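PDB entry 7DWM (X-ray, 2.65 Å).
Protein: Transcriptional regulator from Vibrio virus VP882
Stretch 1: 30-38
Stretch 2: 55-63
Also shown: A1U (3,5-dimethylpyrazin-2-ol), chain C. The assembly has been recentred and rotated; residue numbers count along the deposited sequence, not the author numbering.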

ATOM      1  N   ILE A  30      -2.395 -21.171  -1.293  1.00104.88           N
ATOM      2  CA  ILE A  30      -2.520 -21.511   0.123  1.00110.71           C
ATOM      3  C   ILE A  30      -1.625 -22.710   0.427  1.00116.30           C
ATOM      4  O   ILE A  30      -1.473 -23.628  -0.393  1.00109.56           O
ATOM      5  N   LYS A  31      -1.012 -22.693   1.603  1.00 95.01           N
ATOM      6  CA  LYS A  31      -0.296 -23.862   2.097  1.00103.61           C
ATOM      7  C   LYS A  31      -0.749 -24.174   3.518  1.00116.52           C
ATOM      8  O   LYS A  31      -1.533 -23.437   4.119  1.00106.98           O
ATOM      9  N   ASP A  32      -0.210 -25.264   4.057  1.00120.09           N
ATOM     10  CA  ASP A  32      -0.683 -25.888   5.282  1.00114.10           C
ATOM     11  C   ASP A  32       0.141 -25.413   6.478  1.00114.77           C
ATOM     12  O   ASP A  32       0.974 -24.508   6.372  1.00122.45           O
ATOM     13  N   THR A  33      -0.097 -26.030   7.640  1.00 99.53           N
ATOM     14  CA  THR A  33       0.663 -25.746   8.848  1.00112.60           C
ATOM     15  C   THR A  33       2.073 -26.309   8.780  1.00113.30           C
ATOM     16  O   THR A  33       2.896 -25.977   9.640  1.00103.03           O
ATOM     17  N   LYS A  34       2.357 -27.181   7.817  1.00108.28           N
ATOM     18  CA  LYS A  34       3.711 -27.621   7.529  1.00119.84           C
ATOM     19  C   LYS A  34       4.336 -26.807   6.401  1.00111.54           C
ATOM     20  O   LYS A  34       5.356 -27.216   5.833  1.00106.88           O
ATOM     21  N   SER A  35       3.749 -25.648   6.088  1.00115.99           N
ATOM     22  CA  SER A  35       4.123 -24.799   4.956  1.00113.10           C
ATOM     23  C   SER A  35       4.220 -25.572   3.645  1.00109.66           C
ATOM     24  O   SER A  35       4.973 -25.185   2.743  1.00105.21           O
ATOM     25  N   VAL A  36       3.471 -26.662   3.514  1.00106.13           N
ATOM     26  CA  VAL A  36       3.439 -27.448   2.289  1.00109.22           C
ATOM     27  C   VAL A  36       2.289 -26.973   1.409  1.00105.92           C
ATOM     28  O   VAL A  36       1.165 -26.786   1.889  1.00116.08           O
ATOM     29  N   PHE A  37       2.570 -26.782   0.120  1.00100.24           N
ATOM     30  CA  PHE A  37       1.592 -26.240  -0.820  1.00111.29           C
ATOM     31  C   PHE A  37       0.353 -27.126  -0.904  1.00115.12           C
ATOM     32  O   PHE A  37       0.467 -28.351  -1.012  1.00128.84           O
ATOM     33  N   ILE A  38      -0.835 -26.526  -0.859  1.00109.81           N
ATOM     34  CA  ILE A  38      -2.047 -27.244  -1.239  1.00 97.26           C
ATOM     35  C   ILE A  38      -2.507 -26.841  -2.637  1.00100.95           C
ATOM     36  O   ILE A  38      -2.945 -27.685  -3.419  1.00101.60           O
ATOM     37  N   VAL A  55       3.884 -29.022 -10.068  1.00109.70           N
ATOM     38  CA  VAL A  55       4.263 -29.534  -8.714  1.00119.57           C
ATOM     39  C   VAL A  55       3.590 -28.786  -7.552  1.00114.48           C
ATOM     40  O   VAL A  55       3.596 -27.560  -7.520  1.00109.94           O
ATOM     41  N   GLU A  56       3.019 -29.587  -6.646  1.00127.25           N
ATOM     42  CA  GLU A  56       2.256 -29.199  -5.430  1.00123.67           C
ATOM     43  C   GLU A  56       2.536 -30.216  -4.325  1.00119.84           C
ATOM     44  O   GLU A  56       2.854 -31.361  -4.652  1.00101.91           O
ATOM     45  N   GLY A  57       2.351 -29.803  -3.071  1.00116.22           N
ATOM     46  CA  GLY A  57       2.603 -30.655  -1.894  1.00105.38           C
ATOM     47  C   GLY A  57       4.035 -30.527  -1.400  1.00125.18           C
ATOM     48  O   GLY A  57       4.354 -31.117  -0.365  1.00117.19           O
ATOM     49  N   LEU A  58       4.864 -29.764  -2.115  1.00133.15           N
ATOM     50  CA  LEU A  58       6.283 -29.546  -1.740  1.00115.16           C
ATOM     51  C   LEU A  58       6.390 -28.335  -0.820  1.00118.65           C
ATOM     52  O   LEU A  58       5.355 -27.724  -0.520  1.00122.08           O
ATOM     53  N   THR A  59       7.607 -28.060  -0.354  1.00104.40           N
ATOM     54  CA  THR A  59       7.886 -26.882   0.497  1.00103.48           C
ATOM     55  C   THR A  59       8.286 -25.711  -0.399  1.00101.71           C
ATOM     56  O   THR A  59       8.286 -25.867  -1.623  1.00100.84           O
ATOM     57  N   ASP A  60       8.650 -24.580   0.197  1.00107.82           N
ATOM     58  CA  ASP A  60       9.000 -23.423  -0.617  1.00104.68           C
ATOM     59  C   ASP A  60      10.306 -23.619  -1.373  1.00103.20           C
ATOM     60  O   ASP A  60      10.572 -22.882  -2.329  1.00 96.77           O
ATOM     61  N   ALA A  61      11.118 -24.599  -0.979  1.00106.71           N
ATOM     62  CA  ALA A  61      12.332 -24.941  -1.717  1.00 96.13           C
ATOM     63  C   ALA A  61      11.883 -25.653  -2.985  1.00102.64           C
ATOM     64  O   ALA A  61      11.983 -26.872  -3.143  1.00 88.85           O
ATOM     65  N   ASP A  62      11.377 -24.856  -3.912  1.00111.74           N
ATOM     66  CA  ASP A  62      10.746 -25.374  -5.115  1.00109.23           C
ATOM     67  C   ASP A  62      11.811 -25.710  -6.152  1.00113.77           C
ATOM     68  O   ASP A  62      13.011 -25.729  -5.862  1.00124.60           O
ATOM     69  N   MET A  63      11.349 -25.978  -7.372  1.00127.51           N
ATOM     70  CA  MET A  63      12.188 -26.287  -8.520  1.00148.02           C
ATOM     71  C   MET A  63      12.435 -24.971  -9.264  1.00138.66           C
ATOM     72  O   MET A  63      11.574 -24.085  -9.260  1.00124.42           O
TER

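The most unusual feature of this contact is a buried ion pair that also meets a small ligand. Lys31 points its CA-to-CB bond toward the second stretch, and with chi1 p, chi2 off-rotamer near -137°, and chi3 and chi4 both t, its nearly extended outer chain carries the ammonium to Asp60. Lys31 NZ lies 2.8 Å from Asp60 OD2 in a salt bridge, with a weak second hydrogen bond of 3.2 Å from Lys31 NZ to Asp60 OD1. The CA-to-CB bond of Asp60, chi1 m, points sideways, but its carboxylate comes nearer, so the two charges offset each other where solvent is scarce. A weak hydrogen bond of 3.3 Å links Lys31 NZ to OAI of 3,5-dimethylpyrazin-2-ol, whose methyl CAH sits 3.5 Å from Asp60 OD1.

Phe37, chi1 m, also points its CA-to-CB bond toward the second stretch and has the largest area covered by it. Its ring offers carbon surface to Leu58, with Phe37 CD1 3.8 Å from Leu58 CD1, while its weakly polarised C-H groups can tolerate nearby carboxylate oxygens: Phe37 CZ approaches Asp60 OD1 at 3.6 Å. The ligand methyl CAH lies at the ring edge. The CA-to-CB bond of Leu58 points away from the first stretch, yet its branched end, with chi1 near 0° and chi2 p, comes back to supply the apolar partner. Asp62, chi1 m, directs its CA-to-CB bond toward the first stretch, and its OD2 lies 3.6 Å from Phe37 CE1.

Backbone hydrogen bonds accompany this packing. Phe37 N donates to Leu58 O at 3.0 Å with a nearly straight angle of 167°, whereas the return bond from Gly57 N to Phe37 O, 3.1 Å, is weak and bent to 120°. Glycine suits position 57 because its phi of 90° is readily adopted without a side chain. The CA-to-CB bond of Val36, chi1 t, points sideways to the second stretch, and Val36 CA makes a CA-H...O contact of 3.4 Å with Leu58 O.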

ATOM      1  CB  ILE A  30      -3.993 -21.765   0.549  1.00117.21           C
ATOM      2  CG1 ILE A  30      -4.554 -23.104   0.049  1.00121.40           C
ATOM      3  CG2 ILE A  30      -4.902 -20.627   0.136  1.00113.88           C
ATOM      4  CD1 ILE A  30      -4.235 -24.284   0.942  1.00124.47           C
ATOM      5  CB  LYS A  31       1.223 -23.691   2.009  1.00114.76           C
ATOM      6  CG  LYS A  31       1.756 -22.410   2.552  1.00109.85           C
ATOM      7  CD  LYS A  31       2.792 -21.888   1.593  1.00100.73           C
ATOM      8  CE  LYS A  31       3.481 -20.687   2.155  1.00 89.41           C
ATOM      9  NZ  LYS A  31       4.691 -20.336   1.384  1.00 73.26           N
ATOM     10  CB  ASP A  32      -0.621 -27.408   5.111  1.00117.15           C
ATOM     11  CG  ASP A  32      -1.401 -28.160   6.163  1.00133.13           C
ATOM     12  OD1 ASP A  32      -0.778 -28.988   6.855  1.00129.73           O
ATOM     13  OD2 ASP A  32      -2.625 -27.934   6.294  1.00132.75           O
ATOM     14  CB  THR A  33      -0.056 -26.298  10.082  1.00110.64           C
ATOM     15  OG1 THR A  33       0.754 -26.084  11.244  1.00118.93           O
ATOM     16  CG2 THR A  33      -0.316 -27.793   9.930  1.00107.25           C
ATOM     17  CB  LYS A  34       3.717 -29.113   7.202  1.00126.18           C
ATOM     18  CG  LYS A  34       3.613 -30.010   8.426  1.00118.15           C
ATOM     19  CD  LYS A  34       2.762 -31.235   8.149  1.00128.91           C
ATOM     20  CE  LYS A  34       3.622 -32.423   7.749  1.00115.66           C
ATOM     21  NZ  LYS A  34       2.800 -33.612   7.391  1.00118.57           N
ATOM     22  CB  SER A  35       5.442 -24.067   5.231  1.00 79.34           C
ATOM     23  OG  SER A  35       6.061 -23.666   4.019  1.00112.13           O
ATOM     24  CB  VAL A  36       3.317 -28.946   2.611  1.00119.35           C
ATOM     25  CG1 VAL A  36       3.641 -29.780   1.408  1.00116.79           C
ATOM     26  CG2 VAL A  36       4.249 -29.312   3.756  1.00109.79           C
ATOM     27  CB  PHE A  37       2.217 -26.126  -2.215  1.00105.38           C
ATOM     28  CG  PHE A  37       3.027 -24.881  -2.434  1.00109.10           C
ATOM     29  CD1 PHE A  37       3.893 -24.788  -3.513  1.00112.98           C
ATOM     30  CD2 PHE A  37       2.916 -23.800  -1.576  1.00104.67           C
ATOM     31  CE1 PHE A  37       4.640 -23.642  -3.726  1.00119.84           C
ATOM     32  CE2 PHE A  37       3.658 -22.655  -1.787  1.00 93.19           C
ATOM     33  CZ  PHE A  37       4.521 -22.578  -2.859  1.00107.01           C
ATOM     34  CB  ILE A  38      -3.182 -27.082  -0.202  1.00101.13           C
ATOM     35  CG1 ILE A  38      -2.825 -27.741   1.143  1.00101.53           C
ATOM     36  CG2 ILE A  38      -4.492 -27.682  -0.761  1.00 94.57           C
ATOM     37  CD1 ILE A  38      -2.180 -26.895   2.141  1.00 92.21           C
ATOM     38  CB  VAL A  55       5.794 -29.566  -8.552  1.00115.06           C
ATOM     39  CG1 VAL A  55       6.303 -30.972  -8.293  1.00122.95           C
ATOM     40  CG2 VAL A  55       6.499 -28.970  -9.754  1.00104.52           C
ATOM     41  CB  GLU A  56       0.741 -29.285  -5.618  1.00121.88           C
ATOM     42  CG  GLU A  56       0.263 -29.717  -6.991  1.00126.73           C
ATOM     43  CD  GLU A  56       0.901 -30.950  -7.597  1.00130.38           C
ATOM     44  OE1 GLU A  56       0.493 -31.332  -8.705  1.00138.11           O
ATOM     45  OE2 GLU A  56       1.871 -31.444  -7.002  1.00115.72           O
ATOM     46  CB  LEU A  58       7.107 -29.319  -3.004  1.00 91.17           C
ATOM     47  CG  LEU A  58       6.300 -29.360  -4.290  1.00114.15           C
ATOM     48  CD1 LEU A  58       5.306 -28.220  -4.316  1.00111.27           C
ATOM     49  CD2 LEU A  58       7.221 -29.294  -5.488  1.00 99.21           C
ATOM     50  CB  THR A  59       9.021 -27.180   1.474  1.00110.35           C
ATOM     51  OG1 THR A  59      10.010 -27.863   0.714  1.00113.79           O
ATOM     52  CG2 THR A  59       8.588 -28.047   2.631  1.00 98.17           C
ATOM     53  CB  ASP A  60       9.051 -22.166   0.247  1.00103.71           C
ATOM     54  CG  ASP A  60       7.687 -21.534   0.420  1.00 91.34           C
ATOM     55  OD1 ASP A  60       7.021 -21.281  -0.606  1.00 81.82           O
ATOM     56  OD2 ASP A  60       7.278 -21.290   1.575  1.00 96.97           O
ATOM     57  CB  ALA A  61      13.256 -25.815  -0.887  1.00 77.06           C
ATOM     58  CB  ASP A  62       9.750 -24.357  -5.666  1.00120.64           C
ATOM     59  CG  ASP A  62       8.394 -24.426  -4.981  1.00114.83           C
ATOM     60  OD1 ASP A  62       7.482 -25.031  -5.576  1.00115.11           O
ATOM     61  OD2 ASP A  62       8.237 -23.880  -3.864  1.00107.29           O
ATOM     62  CB  MET A  63      11.494 -27.279  -9.461  1.00151.47           C
ATOM     63  CG  MET A  63      10.861 -28.552  -8.892  1.00156.66           C
ATOM     64  SD  MET A  63      11.709 -30.118  -9.132  1.00156.33           S
ATOM     65  CE  MET A  63      10.658 -30.705 -10.468  1.00131.32           C
TER
HETATM   66  CAB A1U C 301       7.650 -15.616  -1.440  1.00 90.98           C
HETATM   67  CAC A1U C 301       7.298 -16.324  -2.615  1.00 90.18           C
HETATM   68  CAE A1U C 301       5.809 -17.623  -1.356  1.00 78.76           C
HETATM   69  CAF A1U C 301       6.223 -16.868  -0.238  1.00 91.86           C
HETATM   70  CAG A1U C 301       7.949 -15.961  -3.922  1.00 73.64           C
HETATM   71  CAH A1U C 301       4.788 -18.717  -1.268  1.00 87.10           C
HETATM   72  NAA A1U C 301       7.117 -15.880  -0.217  1.00 87.64           N
HETATM   73  NAD A1U C 301       6.372 -17.323  -2.542  1.00 81.19           N
HETATM   74  OAI A1U C 301       5.608 -17.217   0.980  1.00 82.36           O